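PDB 4ZKQ: uncharacterized protein from Cricetid herpesvirus 2, which binds chemokines and probably acts as a viral decoy receptor that diverts them from the receptors of the host. Local coordinates for residues K41-D46 and Q125-G130; A88-K93 and R134-K139; K215-R220 and T387-R392. All blocks are in the same frame, centred on the assembly; numbering follows the deposited sequence.

Contact 1: K41-D46 and Q125-G130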
loop_
_atom_site.group_PDB
_atom_site.type_symbol
_atom_site.label_atom_id
_atom_site.label_comp_id
_atom_site.label_asym_id
_atom_site.label_seq_id
_atom_site.Cartn_x
_atom_site.Cartn_y
_atom_site.Cartn_z
ATOM N N LYS A 41 10.050 19.805 3.521
ATOM C CA LYS A 41 10.116 21.233 3.208
ATOM C C LYS A 41 9.143 21.605 2.091
ATOM O O LYS A 41 9.228 22.693 1.520
ATOM C CB LYS A 41 11.545 21.616 2.813
ATOM C CG LYS A 41 12.077 20.838 1.614
ATOM C CD LYS A 41 13.553 21.118 1.354
ATOM C CE LYS A 41 14.115 20.192 0.286
ATOM N NZ LYS A 41 15.400 20.686 -0.280
ATOM N N LEU A 42 8.223 20.694 1.788
ATOM C CA LEU A 42 7.237 20.894 0.729
ATOM C C LEU A 42 5.831 20.690 1.270
ATOM O O LEU A 42 5.629 19.890 2.185
ATOM C CB LEU A 42 7.474 19.922 -0.430
ATOM C CG LEU A 42 8.756 20.055 -1.247
ATOM C CD1 LEU A 42 8.838 18.917 -2.256
ATOM C CD2 LEU A 42 8.818 21.402 -1.948
ATOM N N PRO A 43 4.844 21.407 0.710
ATOM C CA PRO A 43 3.471 21.084 1.105
ATOM C C PRO A 43 3.069 19.695 0.618
ATOM O O PRO A 43 3.690 19.169 -0.306
ATOM C CB PRO A 43 2.636 22.176 0.422
ATOM C CG PRO A 43 3.470 22.650 -0.704
ATOM C CD PRO A 43 4.898 22.515 -0.258
ATOM N N VAL A 44 2.040 19.130 1.233
ATOM C CA VAL A 44 1.548 17.796 0.897
ATOM C C VAL A 44 1.300 17.607 -0.601
ATOM O O VAL A 44 1.685 16.591 -1.177
ATOM C CB VAL A 44 0.238 17.502 1.666
ATOM C CG1 VAL A 44 -0.475 16.276 1.123
ATOM C CG2 VAL A 44 0.523 17.337 3.151
ATOM N N GLU A 45 0.653 18.582 -1.234
ATOM C CA GLU A 45 0.241 18.412 -2.619
ATOM C C GLU A 45 1.454 18.381 -3.546
ATOM O O GLU A 45 1.433 17.712 -4.581
ATOM C CB GLU A 45 -0.736 19.524 -3.036
ATOM C CG GLU A 45 -0.174 20.932 -2.924
ATOM C CD GLU A 45 -1.247 22.006 -3.034
ATOM O OE1 GLU A 45 -2.447 21.661 -3.020
ATOM O OE2 GLU A 45 -0.886 23.196 -3.136
ATOM N N ASP A 46 2.518 19.084 -3.167
ATOM C CA ASP A 46 3.747 19.077 -3.947
ATOM C C ASP A 46 4.491 17.765 -3.761
ATOM O O ASP A 46 5.079 17.248 -4.706
ATOM C CB ASP A 46 4.665 20.239 -3.564
ATOM C CG ASP A 46 4.194 21.578 -4.120
ATOM O OD1 ASP A 46 3.202 21.614 -4.879
ATOM O OD2 ASP A 46 4.837 22.597 -3.802
ATOM N N GLN A 125 5.839 26.745 3.225
ATOM C CA GLN A 125 5.011 27.672 2.464
ATOM C C GLN A 125 4.366 26.964 1.285
ATOM O O GLN A 125 5.058 26.335 0.488
ATOM C CB GLN A 125 5.839 28.851 1.957
ATOM C CG GLN A 125 5.025 29.843 1.140
ATOM C CD GLN A 125 5.700 31.191 1.008
ATOM O OE1 GLN A 125 6.890 31.279 0.705
ATOM N NE2 GLN A 125 4.942 32.255 1.250
ATOM N N GLN A 126 3.047 27.077 1.174
ATOM C CA GLN A 126 2.313 26.443 0.083
ATOM C C GLN A 126 2.305 27.371 -1.136
ATOM O O GLN A 126 1.599 28.376 -1.132
ATOM C CB GLN A 126 0.882 26.108 0.519
ATOM C CG GLN A 126 0.140 25.214 -0.458
ATOM C CD GLN A 126 -1.192 24.736 0.082
ATOM O OE1 GLN A 126 -1.452 23.534 0.156
ATOM N NE2 GLN A 126 -2.048 25.675 0.459
ATOM N N PRO A 127 3.092 27.042 -2.181
ATOM C CA PRO A 127 3.234 27.981 -3.304
ATOM C C PRO A 127 1.926 28.300 -4.027
ATOM O O PRO A 127 1.831 29.352 -4.662
ATOM C CB PRO A 127 4.198 27.253 -4.253
ATOM C CG PRO A 127 4.883 26.236 -3.419
ATOM C CD PRO A 127 3.866 25.810 -2.413
ATOM N N SER A 128 0.941 27.410 -3.937
ATOM C CA SER A 128 -0.325 27.602 -4.641
ATOM C C SER A 128 -1.030 28.870 -4.163
ATOM O O SER A 128 -1.261 29.789 -4.949
ATOM C CB SER A 128 -1.240 26.387 -4.457
ATOM O OG SER A 128 -1.696 26.279 -3.119
ATOM N N ASP A 129 -1.360 28.915 -2.875
ATOM C CA ASP A 129 -2.038 30.070 -2.287
ATOM C C ASP A 129 -1.106 30.902 -1.401
ATOM O O ASP A 129 -1.530 31.890 -0.802
ATOM C CB ASP A 129 -3.261 29.614 -1.482
ATOM C CG ASP A 129 -2.940 28.498 -0.500
ATOM O OD1 ASP A 129 -1.762 28.358 -0.108
ATOM O OD2 ASP A 129 -3.871 27.757 -0.118
ATOM N N GLY A 130 0.159 30.496 -1.316
ATOM C CA GLY A 130 1.161 31.246 -0.575
ATOM C C GLY A 130 1.081 31.084 0.935
ATOM O O GLY A 130 1.945 31.579 1.662
HETATM O O HOH W 1 -0.938 20.680 0.044
#
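Gln-126 and Pro-127 meet the ring of Pro-43 and the carboxylates of Glu-45 and Asp-46, and the Gln-126 side chain lies against Pro-43 and crosses the Glu-45 carboxylate. From CB, CG stands anti to the backbone N (chi1 -169°), beside Pro-43, with Gln-126 CG 4.0 Å from Pro-43 CB; beyond CG the chain is extended. The same CG lies 3.5 Å from Glu-45 OE2, so one methylene touches ring and carboxylate. Gln-126 CD also faces Glu-45 OE2. Here the Gln-126 and Glu-45 side chains cross at about a right angle, with their amide and carboxylate planes turned 24° apart. Gln-126 OE1 comes 3.4 Å from Glu-45 OE2; both are acceptors, so no hydrogen bond joins them and the pair is probably mildly repulsive. A water ties OE1 across instead: it donates to Gln-126 OE1 at 2.9 Å and accepts from Glu-45 N at 2.9 Å. NE2, the other branch of the tip, turns back into its own loop, where Gln-126 NE2 donates to Asp-129 OD1 at 2.8 Å on the syn side of the carboxylate. That bond is fairly straight (162° at the hydrogen), although Asp-129 is poorly ordered; its OD1 also accepts from Lys-131 N. The apolar part is a tip-to-tip approach of two prolines, Pro-43 CG to Pro-127 CD at 3.6 Å. Asp-46 also reaches tip to tip toward Pro-127, its OD2 meeting CD of the ring. Pro-43 occupies the N-cap position of helix 44-51, and the water thus serves a backbone N-H of the first turn. The arrangement is that of a beta-hairpin loop, joining strands 117-125 and 132-143, packed at the surface against the N-terminal turn of a short helix.

Contact 2: A88-K93 and R134-K139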
loop_
_atom_site.group_PDB
_atom_site.type_symbol
_atom_site.label_atom_id
_atom_site.label_comp_id
_atom_site.label_asym_id
_atom_site.label_seq_id
_atom_site.Cartn_x
_atom_site.Cartn_y
_atom_site.Cartn_z
ATOM N N ALA A 88 8.033 4.086 4.412
ATOM C CA ALA A 88 6.876 4.967 4.438
ATOM C C ALA A 88 7.227 6.293 5.089
ATOM O O ALA A 88 7.979 6.334 6.058
ATOM C CB ALA A 88 5.723 4.311 5.176
ATOM N N VAL A 89 6.691 7.373 4.538
ATOM C CA VAL A 89 6.696 8.656 5.216
ATOM C C VAL A 89 5.261 9.117 5.431
ATOM O O VAL A 89 4.485 9.270 4.478
ATOM C CB VAL A 89 7.475 9.734 4.435
ATOM C CG1 VAL A 89 7.464 11.052 5.194
ATOM C CG2 VAL A 89 8.917 9.285 4.191
ATOM N N LEU A 90 4.928 9.307 6.702
ATOM C CA LEU A 90 3.680 9.922 7.135
ATOM C C LEU A 90 3.859 11.434 7.210
ATOM O O LEU A 90 4.794 11.914 7.840
ATOM C CB LEU A 90 3.267 9.357 8.502
ATOM C CG LEU A 90 2.169 10.086 9.285
ATOM C CD1 LEU A 90 0.813 9.877 8.633
ATOM C CD2 LEU A 90 2.142 9.630 10.747
ATOM N N VAL A 91 2.977 12.180 6.556
ATOM C CA VAL A 91 2.992 13.639 6.631
ATOM C C VAL A 91 1.591 14.148 6.920
ATOM O O VAL A 91 0.678 13.943 6.122
ATOM C CB VAL A 91 3.496 14.276 5.332
ATOM C CG1 VAL A 91 3.587 15.796 5.472
ATOM C CG2 VAL A 91 4.823 13.682 4.939
ATOM N N GLY A 92 1.426 14.810 8.059
ATOM C CA GLY A 92 0.119 15.270 8.489
ATOM C C GLY A 92 0.060 16.770 8.623
ATOM O O GLY A 92 1.065 17.419 8.919
ATOM N N LYS A 93 -1.123 17.319 8.387
ATOM C CA LYS A 93 -1.346 18.746 8.548
ATOM C C LYS A 93 -1.932 19.026 9.923
ATOM O O LYS A 93 -2.945 18.440 10.304
ATOM C CB LYS A 93 -2.270 19.284 7.458
ATOM C CG LYS A 93 -2.644 20.734 7.682
ATOM C CD LYS A 93 -2.848 21.474 6.383
ATOM C CE LYS A 93 -3.255 22.910 6.640
ATOM N NZ LYS A 93 -4.554 22.991 7.365
ATOM N N ARG A 134 1.566 24.177 8.945
ATOM C CA ARG A 134 2.249 23.409 9.969
ATOM C C ARG A 134 2.057 21.919 9.685
ATOM O O ARG A 134 0.927 21.426 9.669
ATOM C CB ARG A 134 1.706 23.777 11.348
ATOM C CG ARG A 134 2.555 23.316 12.509
ATOM C CD ARG A 134 3.859 24.101 12.595
ATOM N NE ARG A 134 4.584 23.772 13.817
ATOM C CZ ARG A 134 5.898 23.883 13.981
ATOM N NH1 ARG A 134 6.668 24.319 12.994
ATOM N NH2 ARG A 134 6.439 23.554 15.144
ATOM N N LEU A 135 3.161 21.214 9.450
ATOM C CA LEU A 135 3.120 19.784 9.157
ATOM C C LEU A 135 3.903 18.978 10.181
ATOM O O LEU A 135 4.876 19.473 10.749
ATOM C CB LEU A 135 3.694 19.500 7.771
ATOM C CG LEU A 135 3.072 20.228 6.581
ATOM C CD1 LEU A 135 3.826 19.884 5.311
ATOM C CD2 LEU A 135 1.606 19.886 6.440
ATOM N N PHE A 136 3.487 17.732 10.400
ATOM C CA PHE A 136 4.292 16.792 11.173
ATOM C C PHE A 136 4.622 15.581 10.303
ATOM O O PHE A 136 3.875 15.252 9.383
ATOM C CB PHE A 136 3.576 16.365 12.463
ATOM C CG PHE A 136 2.264 15.645 12.249
ATOM C CD1 PHE A 136 2.225 14.269 12.086
ATOM C CD2 PHE A 136 1.067 16.345 12.262
ATOM C CE1 PHE A 136 1.019 13.609 11.911
ATOM C CE2 PHE A 136 -0.141 15.696 12.079
ATOM C CZ PHE A 136 -0.166 14.326 11.911
ATOM N N PHE A 137 5.749 14.932 10.572
ATOM C CA PHE A 137 6.104 13.743 9.805
ATOM C C PHE A 137 6.911 12.710 10.577
ATOM O O PHE A 137 7.497 12.999 11.625
ATOM C CB PHE A 137 6.870 14.149 8.535
ATOM C CG PHE A 137 8.239 14.718 8.798
ATOM C CD1 PHE A 137 8.410 16.075 9.004
ATOM C CD2 PHE A 137 9.359 13.896 8.815
ATOM C CE1 PHE A 137 9.672 16.604 9.238
ATOM C CE2 PHE A 137 10.627 14.423 9.049
ATOM C CZ PHE A 137 10.774 15.780 9.260
ATOM N N ALA A 138 6.905 11.489 10.052
ATOM C CA ALA A 138 7.680 10.387 10.613
ATOM C C ALA A 138 7.962 9.385 9.519
ATOM O O ALA A 138 7.145 9.195 8.619
ATOM C CB ALA A 138 6.945 9.724 11.757
ATOM N N LYS A 139 9.117 8.741 9.612
ATOM C CA LYS A 139 9.533 7.754 8.627
ATOM C C LYS A 139 9.510 6.358 9.232
ATOM O O LYS A 139 9.936 6.165 10.371
ATOM C CB LYS A 139 10.930 8.099 8.107
ATOM C CG LYS A 139 11.443 7.165 7.042
ATOM C CD LYS A 139 12.711 7.732 6.421
ATOM C CE LYS A 139 13.415 6.709 5.554
ATOM N NZ LYS A 139 14.783 7.159 5.196
#
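Gly-92 N donates to Phe-136 O over 2.8 Å, a nearly straight bond (168° at the hydrogen), and Val-91 CA adds a CA-H...O contact to the same oxygen at 3.3 Å. The return bond, Phe-136 N to Gly-92 O at 2.9 Å, makes this a hydrogen-bonded antiparallel pair; Leu-90 and Ala-138 form the next one. Phe-136 CG sits between its backbone N and carbonyl carbon (chi1 62°), and the ring lies over the neighbouring glycine. Gly-92 CA is 3.7 Å from the Phe-136 ring centroid, 19° off the normal, a CH-pi contact over the face. With no side chain on Gly-92, the ring can lie almost directly on the backbone. Leu-90 CD2 meets the rim of that ring at Phe-136 CE1, 4.3 Å away. On the reverse face Val-91 CG1 packs on Leu-135 CD1 at 4.1 Å, a diagonal pair. Strand 85-94 lies between 132-143 and 161-169, an interior strand of its sheet, consistent with a beta sandwich, since Leu-90 and Ala-138 touch Val-109 of a second sheet; the ring over Gly-92 is the cross-strand glycine-aromatic pairing known from antiparallel sheets.

Contact 3: K215-R220 and T387-R392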
loop_
_atom_site.group_PDB
_atom_site.type_symbol
_atom_site.label_atom_id
_atom_site.label_comp_id
_atom_site.label_asym_id
_atom_site.label_seq_id
_atom_site.Cartn_x
_atom_site.Cartn_y
_atom_site.Cartn_z
ATOM N N LYS A 215 -12.744 -0.403 -1.115
ATOM C CA LYS A 215 -12.443 0.429 -2.264
ATOM C C LYS A 215 -13.330 0.069 -3.444
ATOM O O LYS A 215 -13.485 -1.107 -3.789
ATOM C CB LYS A 215 -10.974 0.289 -2.669
ATOM C CG LYS A 215 -10.646 0.947 -4.016
ATOM C CD LYS A 215 -9.147 0.890 -4.323
ATOM C CE LYS A 215 -8.342 1.872 -3.469
ATOM N NZ LYS A 215 -6.863 1.691 -3.637
ATOM N N LYS A 216 -13.890 1.087 -4.080
ATOM C CA LYS A 216 -14.640 0.865 -5.307
ATOM C C LYS A 216 -13.667 0.758 -6.474
ATOM O O LYS A 216 -13.120 1.750 -6.957
ATOM C CB LYS A 216 -15.659 1.972 -5.564
ATOM C CG LYS A 216 -16.459 1.741 -6.853
ATOM C CD LYS A 216 -17.569 2.760 -7.045
ATOM C CE LYS A 216 -18.338 2.510 -8.337
ATOM N NZ LYS A 216 -19.261 3.639 -8.653
ATOM N N ILE A 217 -13.455 -0.472 -6.913
ATOM C CA ILE A 217 -12.563 -0.754 -8.026
ATOM C C ILE A 217 -12.943 -2.135 -8.532
ATOM O O ILE A 217 -13.196 -3.044 -7.740
ATOM C CB ILE A 217 -11.075 -0.689 -7.602
ATOM C CG1 ILE A 217 -10.143 -0.834 -8.813
ATOM C CG2 ILE A 217 -10.767 -1.746 -6.555
ATOM C CD1 ILE A 217 -8.728 -0.349 -8.545
ATOM N N TYR A 218 -13.033 -2.290 -9.844
ATOM C CA TYR A 218 -13.377 -3.590 -10.396
ATOM C C TYR A 218 -12.102 -4.412 -10.499
ATOM O O TYR A 218 -11.240 -4.136 -11.337
ATOM C CB TYR A 218 -14.066 -3.479 -11.759
ATOM C CG TYR A 218 -14.802 -4.756 -12.102
ATOM C CD1 TYR A 218 -14.121 -5.862 -12.597
ATOM C CD2 TYR A 218 -16.171 -4.873 -11.886
ATOM C CE1 TYR A 218 -14.784 -7.043 -12.892
ATOM C CE2 TYR A 218 -16.843 -6.051 -12.179
ATOM C CZ TYR A 218 -16.142 -7.131 -12.681
ATOM O OH TYR A 218 -16.799 -8.304 -12.977
ATOM N N HIS A 219 -11.986 -5.412 -9.631
ATOM C CA HIS A 219 -10.775 -6.213 -9.532
ATOM C C HIS A 219 -11.022 -7.612 -10.060
ATOM O O HIS A 219 -12.111 -8.165 -9.907
ATOM C CB HIS A 219 -10.284 -6.269 -8.084
ATOM C CG HIS A 219 -11.299 -6.804 -7.125
ATOM N ND1 HIS A 219 -11.354 -8.134 -6.762
ATOM C CD2 HIS A 219 -12.311 -6.193 -6.465
ATOM C CE1 HIS A 219 -12.347 -8.317 -5.916
ATOM N NE2 HIS A 219 -12.947 -7.155 -5.716
ATOM N N ARG A 220 -10.004 -8.157 -10.710
ATOM C CA ARG A 220 -10.003 -9.538 -11.166
ATOM C C ARG A 220 -8.643 -10.140 -10.877
ATOM O O ARG A 220 -7.616 -9.458 -10.974
ATOM C CB ARG A 220 -10.335 -9.623 -12.656
ATOM C CG ARG A 220 -11.808 -9.445 -12.936
ATOM C CD ARG A 220 -12.122 -9.425 -14.412
ATOM N NE ARG A 220 -11.702 -8.182 -15.048
ATOM C CZ ARG A 220 -12.058 -7.812 -16.275
ATOM N NH1 ARG A 220 -12.852 -8.587 -17.002
ATOM N NH2 ARG A 220 -11.626 -6.662 -16.771
ATOM N N THR A 387 -10.075 2.728 -11.952
ATOM C CA THR A 387 -11.362 2.055 -11.790
ATOM C C THR A 387 -11.317 0.533 -11.990
ATOM O O THR A 387 -12.290 -0.156 -11.678
ATOM C CB THR A 387 -12.390 2.627 -12.773
ATOM O OG1 THR A 387 -11.892 2.493 -14.108
ATOM C CG2 THR A 387 -12.651 4.095 -12.477
ATOM N N TYR A 388 -10.193 0.027 -12.497
ATOM C CA TYR A 388 -9.996 -1.412 -12.740
ATOM C C TYR A 388 -8.621 -1.873 -12.285
ATOM O O TYR A 388 -7.638 -1.145 -12.431
ATOM C CB TYR A 388 -10.132 -1.756 -14.222
ATOM C CG TYR A 388 -11.525 -1.744 -14.787
ATOM C CD1 TYR A 388 -12.159 -0.551 -15.089
ATOM C CD2 TYR A 388 -12.189 -2.931 -15.065
ATOM C CE1 TYR A 388 -13.428 -0.534 -15.632
ATOM C CE2 TYR A 388 -13.456 -2.929 -15.608
ATOM C CZ TYR A 388 -14.072 -1.727 -15.889
ATOM O OH TYR A 388 -15.335 -1.720 -16.427
ATOM N N SER A 389 -8.556 -3.098 -11.763
ATOM C CA SER A 389 -7.283 -3.741 -11.484
ATOM C C SER A 389 -7.329 -5.201 -11.896
ATOM O O SER A 389 -8.349 -5.875 -11.736
ATOM C CB SER A 389 -6.910 -3.632 -10.005
ATOM O OG SER A 389 -7.852 -4.300 -9.190
ATOM N N GLU A 390 -6.214 -5.659 -12.454
ATOM C CA GLU A 390 -6.033 -7.046 -12.875
ATOM C C GLU A 390 -4.782 -7.589 -12.228
ATOM O O GLU A 390 -3.697 -7.058 -12.455
ATOM C CB GLU A 390 -5.893 -7.165 -14.396
ATOM C CG GLU A 390 -7.172 -7.024 -15.176
ATOM C CD GLU A 390 -6.929 -7.058 -16.674
ATOM O OE1 GLU A 390 -5.810 -7.431 -17.087
ATOM O OE2 GLU A 390 -7.851 -6.709 -17.436
ATOM N N GLY A 391 -4.933 -8.636 -11.424
ATOM C CA GLY A 391 -3.797 -9.352 -10.875
ATOM C C GLY A 391 -3.637 -10.685 -11.578
ATOM O O GLY A 391 -4.626 -11.334 -11.932
ATOM N N ARG A 392 -2.388 -11.082 -11.795
ATOM C CA ARG A 392 -2.080 -12.329 -12.478
ATOM C C ARG A 392 -0.932 -13.038 -11.788
ATOM O O ARG A 392 0.168 -12.499 -11.679
ATOM C CB ARG A 392 -1.741 -12.070 -13.947
ATOM C CG ARG A 392 -2.908 -11.494 -14.709
ATOM C CD ARG A 392 -2.624 -11.310 -16.181
ATOM N NE ARG A 392 -3.679 -10.521 -16.815
ATOM C CZ ARG A 392 -4.762 -11.026 -17.400
ATOM N NH1 ARG A 392 -4.959 -12.339 -17.453
ATOM N NH2 ARG A 392 -5.654 -10.208 -17.938
HETATM O O HOH W 2 -10.453 -5.856 -13.769
HETATM O O HOH W 3 -6.988 -6.936 -8.869
HETATM O O HOH W 4 -9.568 -4.997 -16.170
#
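Tyr-218 pairs with Tyr-388 and Arg-220 with Glu-390 in a parallel beta pairing, where strand 388-395 joins strand 206-223 of a mixed sheet; the axes of the two short segments make an angle of 29°. Four backbone hydrogen bonds set the register. Tyr-218 N donates to Thr-387 O and Tyr-218 O accepts from Ser-389 N, then Arg-220 N donates to Ser-389 O and Arg-220 O accepts from Gly-391 N. Each residue of 215-220 that bonds thus reaches the two neighbours of its partner, as parallel strands require. The last of the four is the shortest, Gly-391 N to Arg-220 O at 2.8 Å.

Aromatic contact comes from Tyr-218 CB, which lies over a face of the Tyr-388 ring, 4.2 Å from its centroid and 26° off the normal. Tyr-388 CG stands anti to its carbonyl carbon (chi1 -74°), and the ring it carries lies against Tyr-218 CB. The two rings themselves meet obliquely. On the reverse face Ser-389 OG touches His-219 CB at 3.3 Å, and Ile-217 CD1 reaches Ser-389 CB at 4.0 Å. The His-219 ring leads away, where NE2 donates to Val-233 O.

Among ionic contacts, Arg-220 and Glu-390 run side by side, but Arg-220 NH2 to Glu-390 OE2 is a long salt bridge of 3.8 Å: no N-H points at the oxygen, so only the charges attract. OE2 makes a hydrogen bond with Thr-297 OG1, and Glu-390 OE1 is met from above its plane by Arg-392 NH2 at 2.9 Å, completing a three-residue network.

Two waters lie in the guanidinium plane, at its edge. One accepts from Arg-220 NE and donates to Ser-389 O; another lies 2.7 Å from Arg-220 NH2, accepting from it, and donates to Glu-390 OE2.

How the contacts relate
Contacts 1 and 2 share one region of the fold: strand 132-143 follows directly on the loop of contact 1, and the segment holding Pro-43 packs on the pair in contact 2, with Val-44 CG2 4.1 Å from Val-91 CG1. Contact 1 is the surface member, resting on two prolines, polar tips and a water, whereas contact 2 is buried and held by backbone bonds and apolar side chains. Contact 3 lies in another sheet, its centre about 29 Å from that of contact 2, across the centre of the chain. It too is a strand pairing, but parallel and partly buried, with a salt-bridge network and bridging waters, whereas Lys-93 and Arg-134 pair outside contact 2.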